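Local coordinates for acyl-CoA synthetase (AMP-forming)/AMP-acid ligase II-like protein (Dyadobacter fermentans, PDB 4GS5) that is probably an AMP-forming ligase that activates a carboxylic acid with ATP and transfers it to coenzyme A, perhaps a medium-chain fatty acid, at residues Thr8-Cys13 with Met31-Leu35; Arg20-Phe24 with Val108-Thr112; Tyr23-Ala27 with Leu85-Tyr89. All coordinates share one frame; numbering follows the deposited sequence.

All three contacts are partly buried and use helix 22-36. Interactions 2 and 3 share the start of the helix, with centres about 6 Å apart. Tyr23 serves both, and Pro111 packs on Asn86 between them. Interaction 1 lies further along the same helix, about 31 Å from the centre of the chain, against about 23 Å for interaction 3. It touches interaction 2 where Thr8 CG2 packs on Val108 CG2. The chemistry differs. Interaction 1 is held by apolar and selenium contacts, without a hydrogen bond across it. Interaction 2 adds an amide-to-carboxylate bond beside aromatic packing. Interaction 3 joins a tyrosine hydroxyl to a turn, and shares a water with interaction 2.

Interaction 1: Thr8-Cys13 with Met31-Leu35; sequences TGKTLC and MEKWL. With EDO (1,2-ethanediol), chain U.
Thr8 and Met31, a selenomethionine, reach toward each other tip to tip. Thr8 CG2 lies 3.7 Å from Met31 SE, and Thr8 OG1 is 3.6 Å from the terminal Met31 CE. The Met31 chain bends at its end (chi3 80°), which turns CE toward Thr8 and Gly9. Thr8 OG1 gains no polar partner from this meeting. Its hydrogen bond is with Gln16.

Cys13 fills the middle of the contact. Its SG lies 3.9 Å from Met31 CB, and its CB is 4.1 Å from Leu35 CD1. The thiol thus meets the base of one side chain while its own CB meets the tip of another. Glu32 folds back at its second torsion (chi2 -79°). This brings Glu32 OE2 to 3.7 Å from Cys13 O and near Cys13 SG, with no hydrogen bond.

The segments join edge strand 5-8 to helix 22-36, far from the centre of the chain. Thr8 ends that strand and is bonded through its backbone to Leu106. Residues 10-13 have helical backbone angles, and Cys13 N donates to Gly9 O at 2.8 Å. This bend presents Cys13 to the helix.

At the more exposed margin, the aliphatic part of Lys10 runs by the leucine, with Lys10 CG 4.3 Å from Leu35 CD2. Helix 90-102 also packs here, where Met100 touches both Met31 and Leu35. Lys33 takes no part in the contact with residues 8-13. Its extended chain carries NZ to O1 of the bound 1,2-ethanediol, to which it donates at 2.9 Å, and NZ also bonds Glu40 O.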
loop_
_atom_site.group_PDB
_atom_site.type_symbol
_atom_site.label_atom_id
_atom_site.label_comp_id
_atom_site.label_asym_id
_atom_site.label_seq_id
_atom_site.Cartn_x
_atom_site.Cartn_y
_atom_site.Cartn_z
ATOM N N THR A 8 -0.561 24.157 -17.751
ATOM C CA THR A 8 0.098 25.097 -16.856
ATOM C C THR A 8 1.551 24.736 -16.556
ATOM O O THR A 8 2.089 23.740 -17.059
ATOM C CB THR A 8 -0.706 25.286 -15.528
ATOM O OG1 THR A 8 -0.208 26.427 -14.819
ATOM C CG2 THR A 8 -0.612 24.047 -14.632
ATOM N N GLY A 9 2.180 25.557 -15.728
ATOM C CA GLY A 9 3.596 25.432 -15.443
ATOM C C GLY A 9 4.034 26.552 -14.523
ATOM O O GLY A 9 3.254 27.475 -14.243
ATOM N N LYS A 10 5.273 26.466 -14.047
ATOM C CA LYS A 10 5.827 27.472 -13.151
ATOM C C LYS A 10 5.759 28.850 -13.789
ATOM O O LYS A 10 5.131 29.771 -13.252
ATOM C CB LYS A 10 7.275 27.135 -12.809
ATOM C CG LYS A 10 7.869 27.922 -11.654
ATOM C CD LYS A 10 9.307 27.472 -11.379
ATOM C CE LYS A 10 9.911 28.199 -10.186
ATOM N NZ LYS A 10 9.868 29.687 -10.346
ATOM N N THR A 11 6.384 28.998 -14.949
ATOM C CA THR A 11 6.392 30.309 -15.583
ATOM C C THR A 11 5.046 30.618 -16.234
ATOM O O THR A 11 4.611 31.768 -16.253
ATOM C CB THR A 11 7.571 30.491 -16.579
ATOM O OG1 THR A 11 7.212 29.990 -17.876
ATOM C CG2 THR A 11 8.812 29.779 -16.058
ATOM N N LEU A 12 4.371 29.599 -16.750
ATOM C CA LEU A 12 3.087 29.841 -17.398
ATOM C C LEU A 12 2.025 30.309 -16.387
ATOM O O LEU A 12 1.055 30.982 -16.750
ATOM C CB LEU A 12 2.626 28.603 -18.169
ATOM C CG LEU A 12 1.331 28.723 -18.973
ATOM C CD1 LEU A 12 1.311 30.008 -19.780
ATOM C CD2 LEU A 12 1.159 27.512 -19.877
ATOM N N CYS A 13 2.229 29.974 -15.117
ATOM C CA CYS A 13 1.292 30.354 -14.063
ATOM C C CYS A 13 1.358 31.859 -13.766
ATOM O O CYS A 13 0.414 32.439 -13.224
ATOM C CB CYS A 13 1.557 29.538 -12.791
ATOM S SG CYS A 13 0.157 29.421 -11.668
HETATM N N MSE A 31 -1.313 26.624 -6.698
HETATM C CA MSE A 31 -0.051 27.041 -7.307
HETATM C C MSE A 31 0.322 28.481 -6.961
HETATM O O MSE A 31 1.475 28.770 -6.609
HETATM C CB MSE A 31 -0.091 26.837 -8.816
HETATM C CG MSE A 31 -0.156 25.374 -9.186
HETATM SE SE MSE A 31 -0.512 25.115 -11.062
HETATM C CE MSE A 31 1.291 25.421 -11.743
ATOM N N GLU A 32 -0.657 29.379 -7.055
ATOM C CA GLU A 32 -0.419 30.764 -6.690
ATOM C C GLU A 32 0.116 30.812 -5.263
ATOM O O GLU A 32 1.087 31.512 -4.985
ATOM C CB GLU A 32 -1.701 31.578 -6.831
ATOM C CG GLU A 32 -2.056 31.892 -8.282
ATOM C CD GLU A 32 -1.247 33.057 -8.858
ATOM O OE1 GLU A 32 -1.604 34.228 -8.573
ATOM O OE2 GLU A 32 -0.262 32.803 -9.595
ATOM N N LYS A 33 -0.492 30.042 -4.363
ATOM C CA LYS A 33 -0.039 30.033 -2.973
ATOM C C LYS A 33 1.378 29.455 -2.828
ATOM O O LYS A 33 2.207 30.001 -2.088
ATOM C CB LYS A 33 -1.028 29.297 -2.056
ATOM C CG LYS A 33 -0.674 29.447 -0.579
ATOM C CD LYS A 33 -1.611 28.697 0.360
ATOM C CE LYS A 33 -1.127 28.862 1.805
ATOM N NZ LYS A 33 -1.882 28.046 2.799
ATOM N N TRP A 34 1.658 28.360 -3.532
ATOM C CA TRP A 34 2.997 27.782 -3.494
ATOM C C TRP A 34 4.054 28.812 -3.904
ATOM O O TRP A 34 5.020 29.055 -3.173
ATOM C CB TRP A 34 3.099 26.548 -4.392
ATOM C CG TRP A 34 4.461 25.916 -4.347
ATOM C CD1 TRP A 34 5.505 26.156 -5.187
ATOM C CD2 TRP A 34 4.921 24.951 -3.399
ATOM N NE1 TRP A 34 6.589 25.400 -4.823
ATOM C CE2 TRP A 34 6.257 24.651 -3.728
ATOM C CE3 TRP A 34 4.332 24.311 -2.303
ATOM C CZ2 TRP A 34 7.016 23.729 -3.001
ATOM C CZ3 TRP A 34 5.087 23.399 -1.582
ATOM C CH2 TRP A 34 6.412 23.111 -1.937
ATOM N N LEU A 35 3.860 29.411 -5.077
ATOM C CA LEU A 35 4.789 30.405 -5.613
ATOM C C LEU A 35 4.956 31.612 -4.689
ATOM O O LEU A 35 6.035 32.205 -4.620
ATOM C CB LEU A 35 4.342 30.857 -7.010
ATOM C CG LEU A 35 4.223 29.726 -8.043
ATOM C CD1 LEU A 35 3.681 30.247 -9.366
ATOM C CD2 LEU A 35 5.566 29.024 -8.250
HETATM C C1 EDO U . -3.369 25.480 0.875
HETATM O O1 EDO U . -3.628 25.861 2.240
HETATM C C2 EDO U . -4.657 25.576 0.071
HETATM O O2 EDO U . -4.376 25.872 -1.291
#

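Interaction 2: Arg20-Phe24 with Val108-Thr112; sequences RNPYF and VTEPT
Asn21 meets Glu110 because its CG stands trans to the main-chain nitrogen (chi1 -171°), while Glu110 runs out extended beyond CG. The two come from opposite directions. Asn21 ND2 donates to Glu110 OE2 at 3.0 Å, bent to 144° at the hydrogen. The acceptor is tilted out of the amide plane, and amide and carboxylate planes stand 86° apart.

The other end of the amide is also used. Asn21 OD1 accepts from Tyr23 N at 2.9 Å, in the carbonyl plane. This is an N-cap bond at the start of helix 22-36, so one side chain caps the helix and ties it to the loop after strand 105-109. A leucine in place of Asn21 would probably leave Tyr23 N without its cap and Glu110 without this amide donor.

Two rings follow the cap. Phe24 slides past Val108, with its CE1 3.8 Å from Val108 CG1 and 3.4 Å from Val108 O. Its CZ lies 4.1 Å from Glu110 CG. Tyr23 approaches the proline ring closely, with CZ 3.3 Å from Pro111 CD. Its hydroxyl accepts from Val87 N in a neighbouring loop and is hydrogen-bonded to a water that also donates to Thr109 O.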
loop_
_atom_site.group_PDB
_atom_site.type_symbol
_atom_site.label_atom_id
_atom_site.label_comp_id
_atom_site.label_asym_id
_atom_site.label_seq_id
_atom_site.Cartn_x
_atom_site.Cartn_y
_atom_site.Cartn_z
ATOM N N ARG A 20 -11.985 29.575 -15.295
ATOM C CA ARG A 20 -13.385 29.764 -14.933
ATOM C C ARG A 20 -13.964 28.448 -14.430
ATOM O O ARG A 20 -14.874 28.436 -13.601
ATOM C CB ARG A 20 -14.190 30.313 -16.111
ATOM C CG ARG A 20 -13.840 31.755 -16.464
ATOM C CD ARG A 20 -14.689 32.283 -17.612
ATOM N NE ARG A 20 -13.870 32.688 -18.753
ATOM C CZ ARG A 20 -14.363 33.137 -19.903
ATOM N NH1 ARG A 20 -15.676 33.239 -20.068
ATOM N NH2 ARG A 20 -13.544 33.485 -20.889
ATOM N N ASN A 21 -13.420 27.339 -14.924
ATOM C CA ASN A 21 -13.763 26.027 -14.388
ATOM C C ASN A 21 -13.298 25.952 -12.937
ATOM O O ASN A 21 -12.116 26.169 -12.648
ATOM C CB ASN A 21 -13.122 24.914 -15.218
ATOM C CG ASN A 21 -13.622 23.537 -14.833
ATOM O OD1 ASN A 21 -13.712 23.199 -13.651
ATOM N ND2 ASN A 21 -13.956 22.732 -15.834
ATOM N N PRO A 22 -14.230 25.663 -12.014
ATOM C CA PRO A 22 -13.912 25.653 -10.581
ATOM C C PRO A 22 -12.884 24.581 -10.234
ATOM O O PRO A 22 -12.018 24.799 -9.387
ATOM C CB PRO A 22 -15.255 25.317 -9.928
ATOM C CG PRO A 22 -16.022 24.603 -10.998
ATOM C CD PRO A 22 -15.632 25.289 -12.270
ATOM N N TYR A 23 -12.981 23.429 -10.880
ATOM C CA TYR A 23 -12.055 22.343 -10.582
ATOM C C TYR A 23 -10.609 22.801 -10.833
ATOM O O TYR A 23 -9.750 22.687 -9.956
ATOM C CB TYR A 23 -12.401 21.092 -11.392
ATOM C CG TYR A 23 -11.398 19.975 -11.191
ATOM C CD1 TYR A 23 -11.443 19.168 -10.064
ATOM C CD2 TYR A 23 -10.398 19.741 -12.127
ATOM C CE1 TYR A 23 -10.528 18.158 -9.882
ATOM C CE2 TYR A 23 -9.471 18.737 -11.952
ATOM C CZ TYR A 23 -9.539 17.948 -10.828
ATOM O OH TYR A 23 -8.620 16.952 -10.644
ATOM N N PHE A 24 -10.369 23.366 -12.013
ATOM C CA PHE A 24 -9.045 23.839 -12.400
ATOM C C PHE A 24 -8.563 25.025 -11.570
ATOM O O PHE A 24 -7.356 25.239 -11.412
ATOM C CB PHE A 24 -9.032 24.210 -13.880
ATOM C CG PHE A 24 -9.139 23.035 -14.796
ATOM C CD1 PHE A 24 -8.563 21.820 -14.454
ATOM C CD2 PHE A 24 -9.807 23.141 -16.005
ATOM C CE1 PHE A 24 -8.658 20.730 -15.298
ATOM C CE2 PHE A 24 -9.908 22.056 -16.854
ATOM C CZ PHE A 24 -9.330 20.846 -16.500
ATOM N N VAL A 108 -3.365 19.317 -16.941
ATOM C CA VAL A 108 -4.303 18.961 -15.904
ATOM C C VAL A 108 -5.632 18.590 -16.531
ATOM O O VAL A 108 -6.202 19.373 -17.292
ATOM C CB VAL A 108 -4.513 20.119 -14.913
ATOM C CG1 VAL A 108 -5.401 19.670 -13.759
ATOM C CG2 VAL A 108 -3.167 20.625 -14.402
ATOM N N THR A 109 -6.124 17.397 -16.213
ATOM C CA THR A 109 -7.416 16.950 -16.720
ATOM C C THR A 109 -8.358 16.638 -15.560
ATOM O O THR A 109 -7.908 16.440 -14.432
ATOM C CB THR A 109 -7.273 15.700 -17.600
ATOM O OG1 THR A 109 -8.522 15.433 -18.249
ATOM C CG2 THR A 109 -6.913 14.512 -16.754
ATOM N N GLU A 110 -9.660 16.606 -15.835
ATOM C CA GLU A 110 -10.634 16.265 -14.809
ATOM C C GLU A 110 -10.467 14.799 -14.471
ATOM O O GLU A 110 -10.322 13.962 -15.363
ATOM C CB GLU A 110 -12.070 16.572 -15.264
ATOM C CG GLU A 110 -12.229 17.984 -15.801
ATOM C CD GLU A 110 -13.677 18.473 -15.859
ATOM O OE1 GLU A 110 -14.613 17.639 -15.864
ATOM O OE2 GLU A 110 -13.872 19.707 -15.903
ATOM N N PRO A 111 -10.466 14.480 -13.173
ATOM C CA PRO A 111 -10.165 13.101 -12.805
ATOM C C PRO A 111 -11.326 12.208 -13.229
ATOM O O PRO A 111 -12.477 12.480 -12.871
ATOM C CB PRO A 111 -10.048 13.173 -11.283
ATOM C CG PRO A 111 -10.979 14.278 -10.894
ATOM C CD PRO A 111 -10.976 15.269 -12.038
ATOM N N THR A 112 -11.022 11.185 -14.017
ATOM C CA THR A 112 -12.003 10.213 -14.476
ATOM C C THR A 112 -11.310 8.857 -14.518
ATOM O O THR A 112 -10.106 8.765 -14.266
ATOM C CB THR A 112 -12.506 10.513 -15.893
ATOM O OG1 THR A 112 -11.393 10.497 -16.797
ATOM C CG2 THR A 112 -13.168 11.856 -15.950
HETATM O O HOH W 1 -6.668 16.488 -12.291
#

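Interaction 3: Tyr23-Ala27 with Leu85-Tyr89; sequences YFAQA and LNVGY
An Asx turn carries this contact, set in a type I beta turn from Asn86 to Tyr89. The turn lies in the loop between strand 80-83 and helix 90-102, and it packs against the first turns of helix 22-36. Asn86 OD1 accepts from Gly88 N at 2.8 Å, in the carbonyl plane. Tyr89 N donates to Asn86 O at 3.0 Å and closes the beta turn.

Tyr23 reaches the turn from the helix. Val87 N donates to Tyr23 OH at 3.0 Å, nearly straight at 163°. The same residue packs its side chain on the ring. Val87 CG2 sits over one face, 3.8 Å from the centroid of the Tyr23 ring, in a CH-pi contact. The Val87 torsion explains this: CG1 points opposite the carbonyl carbon (chi1 -71°), and CG2 falls between the two backbone bonds, facing the ring. At the ring edge, Asn86 OD1 lies 3.7 Å from Tyr23 CE1. The hydroxyl and the ring face thus both engage Val87.

Gln26 reaches the second half with an extended chain. Its NE2 comes close to the glycine backbone, 3.4 Å from Gly88 CA. A water donates to both Gln26 OE1 and Asn86 OD1, bridging the two amides. Another water, the one that bonds Tyr23 OH and Thr109 O, also lies within reach of Leu85 O. Deeper in, Ala27 CB is 4.4 Å from Val87 CG2, and Leu93 and Leu96 of helix 90-102 pack beside them.

Tyr89 takes the N-cap position of helix 90-102. The loop thus joins strand 80-83 to that helix, consistent with the alternating strands and helices of the large N-terminal domain of AMP-forming ligases.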
loop_
_atom_site.group_PDB
_atom_site.type_symbol
_atom_site.label_atom_id
_atom_site.label_comp_id
_atom_site.label_asym_id
_atom_site.label_seq_id
_atom_site.Cartn_x
_atom_site.Cartn_y
_atom_site.Cartn_z
ATOM N N TYR A 23 -12.981 23.429 -10.880
ATOM C CA TYR A 23 -12.055 22.343 -10.582
ATOM C C TYR A 23 -10.609 22.801 -10.833
ATOM O O TYR A 23 -9.750 22.687 -9.956
ATOM C CB TYR A 23 -12.401 21.092 -11.392
ATOM C CG TYR A 23 -11.398 19.975 -11.191
ATOM C CD1 TYR A 23 -11.443 19.168 -10.064
ATOM C CD2 TYR A 23 -10.398 19.741 -12.127
ATOM C CE1 TYR A 23 -10.528 18.158 -9.882
ATOM C CE2 TYR A 23 -9.471 18.737 -11.952
ATOM C CZ TYR A 23 -9.539 17.948 -10.828
ATOM O OH TYR A 23 -8.620 16.952 -10.644
ATOM N N PHE A 24 -10.369 23.366 -12.013
ATOM C CA PHE A 24 -9.045 23.839 -12.400
ATOM C C PHE A 24 -8.563 25.025 -11.570
ATOM O O PHE A 24 -7.356 25.239 -11.412
ATOM C CB PHE A 24 -9.032 24.210 -13.880
ATOM C CG PHE A 24 -9.139 23.035 -14.796
ATOM C CD1 PHE A 24 -8.563 21.820 -14.454
ATOM C CD2 PHE A 24 -9.807 23.141 -16.005
ATOM C CE1 PHE A 24 -8.658 20.730 -15.298
ATOM C CE2 PHE A 24 -9.908 22.056 -16.854
ATOM C CZ PHE A 24 -9.330 20.846 -16.500
ATOM N N ALA A 25 -9.507 25.791 -11.041
ATOM C CA ALA A 25 -9.173 26.950 -10.230
ATOM C C ALA A 25 -8.608 26.513 -8.880
ATOM O O ALA A 25 -7.838 27.250 -8.256
ATOM C CB ALA A 25 -10.396 27.853 -10.048
ATOM N N GLN A 26 -8.988 25.316 -8.434
ATOM C CA GLN A 26 -8.379 24.726 -7.249
ATOM C C GLN A 26 -6.875 24.625 -7.473
ATOM O O GLN A 26 -6.076 24.972 -6.605
ATOM C CB GLN A 26 -8.920 23.320 -6.991
ATOM C CG GLN A 26 -10.402 23.220 -6.716
ATOM C CD GLN A 26 -10.795 21.799 -6.363
ATOM O OE1 GLN A 26 -11.027 20.970 -7.244
ATOM N NE2 GLN A 26 -10.835 21.502 -5.067
ATOM N N ALA A 27 -6.498 24.136 -8.647
ATOM C CA ALA A 27 -5.092 23.960 -8.984
ATOM C C ALA A 27 -4.385 25.320 -9.025
ATOM O O ALA A 27 -3.337 25.533 -8.401
ATOM C CB ALA A 27 -4.973 23.252 -10.324
ATOM N N LEU A 85 -5.096 12.852 -11.341
ATOM C CA LEU A 85 -5.536 12.600 -9.984
ATOM C C LEU A 85 -6.246 13.846 -9.471
ATOM O O LEU A 85 -5.910 14.967 -9.857
ATOM C CB LEU A 85 -4.334 12.272 -9.114
ATOM C CG LEU A 85 -3.666 10.967 -9.543
ATOM C CD1 LEU A 85 -2.311 10.818 -8.901
ATOM C CD2 LEU A 85 -4.591 9.819 -9.190
ATOM N N ASN A 86 -7.233 13.639 -8.613
ATOM C CA ASN A 86 -8.095 14.709 -8.134
ATOM C C ASN A 86 -7.278 15.768 -7.405
ATOM O O ASN A 86 -6.694 15.486 -6.359
ATOM C CB ASN A 86 -9.179 14.127 -7.218
ATOM C CG ASN A 86 -10.353 15.064 -7.033
ATOM O OD1 ASN A 86 -10.173 16.251 -6.774
ATOM N ND2 ASN A 86 -11.570 14.535 -7.178
ATOM N N VAL A 87 -7.210 16.977 -7.967
ATOM C CA VAL A 87 -6.415 18.041 -7.358
ATOM C C VAL A 87 -7.158 18.665 -6.185
ATOM O O VAL A 87 -6.649 19.566 -5.525
ATOM C CB VAL A 87 -6.029 19.149 -8.364
ATOM C CG1 VAL A 87 -4.990 18.638 -9.352
ATOM C CG2 VAL A 87 -7.273 19.695 -9.071
ATOM N N GLY A 88 -8.375 18.198 -5.935
ATOM C CA GLY A 88 -9.069 18.586 -4.723
ATOM C C GLY A 88 -8.421 17.875 -3.542
ATOM O O GLY A 88 -8.689 18.212 -2.389
ATOM N N TYR A 89 -7.570 16.889 -3.833
ATOM C CA TYR A 89 -6.932 16.082 -2.786
ATOM C C TYR A 89 -5.413 16.022 -2.929
ATOM O O TYR A 89 -4.863 16.370 -3.973
ATOM C CB TYR A 89 -7.536 14.668 -2.727
ATOM C CG TYR A 89 -8.994 14.690 -2.327
ATOM C CD1 TYR A 89 -9.394 14.315 -1.048
ATOM C CD2 TYR A 89 -9.971 15.123 -3.216
ATOM C CE1 TYR A 89 -10.731 14.357 -0.675
ATOM C CE2 TYR A 89 -11.307 15.172 -2.852
ATOM C CZ TYR A 89 -11.681 14.788 -1.583
ATOM O OH TYR A 89 -13.010 14.830 -1.226
HETATM O O HOH W 1 -6.668 16.488 -12.291
HETATM O O HOH W 2 -12.260 18.296 -6.696
#